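PDB 2PO3: 4-dehydrase from Streptomyces venezuelae, which probably acts as a pyridoxal phosphate-dependent aminotransferase in desosamine biosynthesis, placing an amino group at C4 of a TDP-linked 4-keto-6-deoxy sugar. Local coordinates for residues His311-Leu319 / Arg353-Leu361. Sequence-based numbering, arbitrary orientation.
Sequences HRDLVMEVL and RLAARVLSL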
# COMPACT_ATOMS: atom_id res chain seq x y z
N HIS A 311 28.28 -9.46 24.46
CA HIS A 311 26.90 -9.07 24.18
C HIS A 311 26.51 -9.38 22.75
O HIS A 311 27.36 -9.26 21.86
CB HIS A 311 26.71 -7.53 24.31
CG HIS A 311 25.26 -7.08 24.40
ND1 HIS A 311 24.42 -6.97 23.27
CD2 HIS A 311 24.51 -6.73 25.49
CE1 HIS A 311 23.22 -6.58 23.69
NE2 HIS A 311 23.24 -6.42 25.02
N ARG A 312 25.22 -9.74 22.54
CA ARG A 312 24.61 -10.04 21.23
C ARG A 312 24.97 -8.99 20.15
O ARG A 312 25.29 -9.27 19.00
CB ARG A 312 23.09 -10.04 21.44
CG ARG A 312 22.25 -10.48 20.23
CD ARG A 312 21.95 -9.32 19.29
NE ARG A 312 21.50 -8.07 19.93
CZ ARG A 312 20.30 -7.88 20.48
NH1 ARG A 312 19.38 -8.84 20.50
NH2 ARG A 312 19.99 -6.69 21.03
N ASP A 313 24.93 -7.73 20.57
CA ASP A 313 25.22 -6.64 19.66
C ASP A 313 26.59 -6.71 19.04
O ASP A 313 26.77 -6.45 17.84
CB ASP A 313 25.05 -5.28 20.35
CG ASP A 313 23.62 -4.95 20.68
OD1 ASP A 313 22.68 -5.61 20.28
OD2 ASP A 313 23.52 -3.86 21.42
N LEU A 314 27.56 -7.05 19.87
CA LEU A 314 28.93 -7.15 19.44
C LEU A 314 29.11 -8.36 18.54
O LEU A 314 29.85 -8.33 17.54
CB LEU A 314 29.91 -7.17 20.63
CG LEU A 314 31.36 -6.94 20.18
CD1 LEU A 314 31.50 -5.73 19.24
CD2 LEU A 314 32.23 -6.71 21.42
N VAL A 315 28.38 -9.42 18.91
CA VAL A 315 28.43 -10.60 18.10
C VAL A 315 27.98 -10.19 16.68
O VAL A 315 28.62 -10.50 15.64
CB VAL A 315 27.50 -11.67 18.65
CG1 VAL A 315 27.36 -12.68 17.52
CG2 VAL A 315 28.10 -12.35 19.90
N MET A 316 26.88 -9.43 16.63
CA MET A 316 26.32 -8.93 15.38
C MET A 316 27.35 -8.20 14.52
O MET A 316 27.56 -8.43 13.32
CB MET A 316 25.16 -7.98 15.70
CG MET A 316 23.81 -8.67 15.76
SD MET A 316 22.46 -7.55 15.24
CE MET A 316 23.39 -6.13 14.69
N GLU A 317 28.02 -7.26 15.18
CA GLU A 317 29.03 -6.47 14.50
C GLU A 317 30.17 -7.31 13.95
O GLU A 317 30.64 -7.09 12.83
CB GLU A 317 29.66 -5.45 15.47
CG GLU A 317 28.73 -4.27 15.82
CD GLU A 317 29.52 -3.10 16.35
OE1 GLU A 317 29.50 -2.75 17.53
OE2 GLU A 317 30.27 -2.54 15.44
N VAL A 318 30.62 -8.27 14.75
CA VAL A 318 31.71 -9.13 14.35
C VAL A 318 31.36 -9.91 13.09
O VAL A 318 32.17 -10.06 12.18
CB VAL A 318 32.12 -10.09 15.47
CG1 VAL A 318 33.22 -11.03 15.01
CG2 VAL A 318 32.59 -9.32 16.70
N LEU A 319 30.11 -10.40 13.05
CA LEU A 319 29.71 -11.15 11.88
C LEU A 319 29.50 -10.22 10.68
O LEU A 319 29.86 -10.50 9.54
CB LEU A 319 28.46 -12.00 12.12
CG LEU A 319 28.63 -13.23 13.03
CD1 LEU A 319 29.42 -12.93 14.30
CD2 LEU A 319 27.24 -13.76 13.40
N ARG A 353 14.36 -8.81 28.55
CA ARG A 353 15.45 -9.75 28.63
C ARG A 353 15.67 -10.52 27.34
O ARG A 353 16.80 -10.79 26.92
CB ARG A 353 15.21 -10.65 29.84
CG ARG A 353 16.27 -11.67 30.13
CD ARG A 353 15.74 -12.73 31.10
NE ARG A 353 16.51 -13.98 31.13
CZ ARG A 353 16.43 -14.93 30.19
NH1 ARG A 353 15.63 -14.81 29.12
NH2 ARG A 353 17.17 -16.02 30.35
N LEU A 354 14.58 -10.89 26.70
CA LEU A 354 14.69 -11.65 25.45
C LEU A 354 15.20 -10.76 24.35
O LEU A 354 16.06 -11.11 23.55
CB LEU A 354 13.29 -12.17 25.07
CG LEU A 354 13.17 -13.10 23.84
CD1 LEU A 354 14.15 -14.26 23.98
CD2 LEU A 354 11.77 -13.68 23.81
N ALA A 355 14.66 -9.56 24.33
CA ALA A 355 15.07 -8.62 23.29
C ALA A 355 16.53 -8.41 23.26
O ALA A 355 17.09 -8.12 22.21
CB ALA A 355 14.44 -7.27 23.41
N ALA A 356 17.15 -8.53 24.41
CA ALA A 356 18.60 -8.32 24.43
C ALA A 356 19.42 -9.52 24.04
O ALA A 356 20.62 -9.36 23.81
CB ALA A 356 19.10 -7.92 25.80
N ARG A 357 18.81 -10.71 24.00
CA ARG A 357 19.59 -11.92 23.66
C ARG A 357 19.50 -12.45 22.22
O ARG A 357 20.42 -13.13 21.75
CB ARG A 357 19.18 -13.05 24.60
CG ARG A 357 19.08 -12.53 26.03
CD ARG A 357 18.18 -13.36 26.91
NE ARG A 357 18.35 -14.79 26.70
CZ ARG A 357 19.26 -15.54 27.32
NH1 ARG A 357 20.11 -15.04 28.21
NH2 ARG A 357 19.34 -16.86 27.08
N VAL A 358 18.39 -12.16 21.55
CA VAL A 358 18.07 -12.62 20.20
C VAL A 358 18.90 -12.16 19.01
O VAL A 358 19.22 -10.98 18.85
CB VAL A 358 16.56 -12.60 19.93
CG1 VAL A 358 15.85 -13.37 21.05
CG2 VAL A 358 15.99 -11.18 19.82
N LEU A 359 19.21 -13.14 18.16
CA LEU A 359 19.98 -12.87 16.95
C LEU A 359 19.45 -13.76 15.84
O LEU A 359 19.37 -14.99 16.01
CB LEU A 359 21.50 -13.11 17.12
CG LEU A 359 22.20 -12.62 15.86
CD1 LEU A 359 22.05 -11.12 15.72
CD2 LEU A 359 23.67 -12.92 15.94
N SER A 360 19.07 -13.15 14.72
CA SER A 360 18.55 -13.93 13.59
C SER A 360 19.66 -14.26 12.58
O SER A 360 20.37 -13.38 12.12
CB SER A 360 17.39 -13.17 12.92
OG SER A 360 16.40 -14.08 12.47
N LEU A 361 19.83 -15.51 12.21
CA LEU A 361 20.88 -15.90 11.25
C LEU A 361 20.36 -16.20 9.83
O LEU A 361 19.23 -16.63 9.66
CB LEU A 361 21.51 -17.18 11.83
CG LEU A 361 21.93 -17.01 13.29
CD1 LEU A 361 22.43 -18.33 13.84
CD2 LEU A 361 23.06 -16.00 13.38
O HOH W 1 23.29 -10.16 25.01
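Arg-312 reaches across from the first turn of its helix and uses one nitrogen, NH1, to hold two backbone carbonyls, of Ala-355 and Val-358, where the chain passes from helix 349-355 into strand 358-361. NH1 sits 2.7 Å from Val-358 O, in the carbonyl plane and on a lone pair, and 2.9 Å from Ala-355 O, where the bond is straighter (162°). Ala-356 O lies over one face of the guanidinium, so three carbonyl oxygens of this short run meet the group, one over a face and two near its plane. With CG anti to the backbone N (chi1 -173°), the chain sets out toward the turn; the bend at chi2 brings CD near Leu-359 CD1, 4.0 Å away, and the bend at chi3 turns the guanidinium back toward the carbonyls.

On the far edge, NE and NH2 grip the same oxygen, Asp-313 OD1, side-on, NE at 2.8 Å, which fixes the rotation of the guanidinium. A leucine here would probably strip the carbonyls of Ala-355 and Val-358 of this donor and deprive Asp-313 of its charged mate.

A water joins Arg-312 N to Ala-356 O. His-311 is the N-cap of the helix, its ND1 accepting from Asp-313 N at 2.9 Å.

Farther along, Leu-359 CD2 packs against Val-315 CG1 at 4.0 Å. The axis of helix segment 312-319 makes 24° with that of strand 358-361, an outer strand of a three-stranded antiparallel sheet, paired with 299-303, while Val-315 and Leu-361 both touch Leu-379 of helix 369-394.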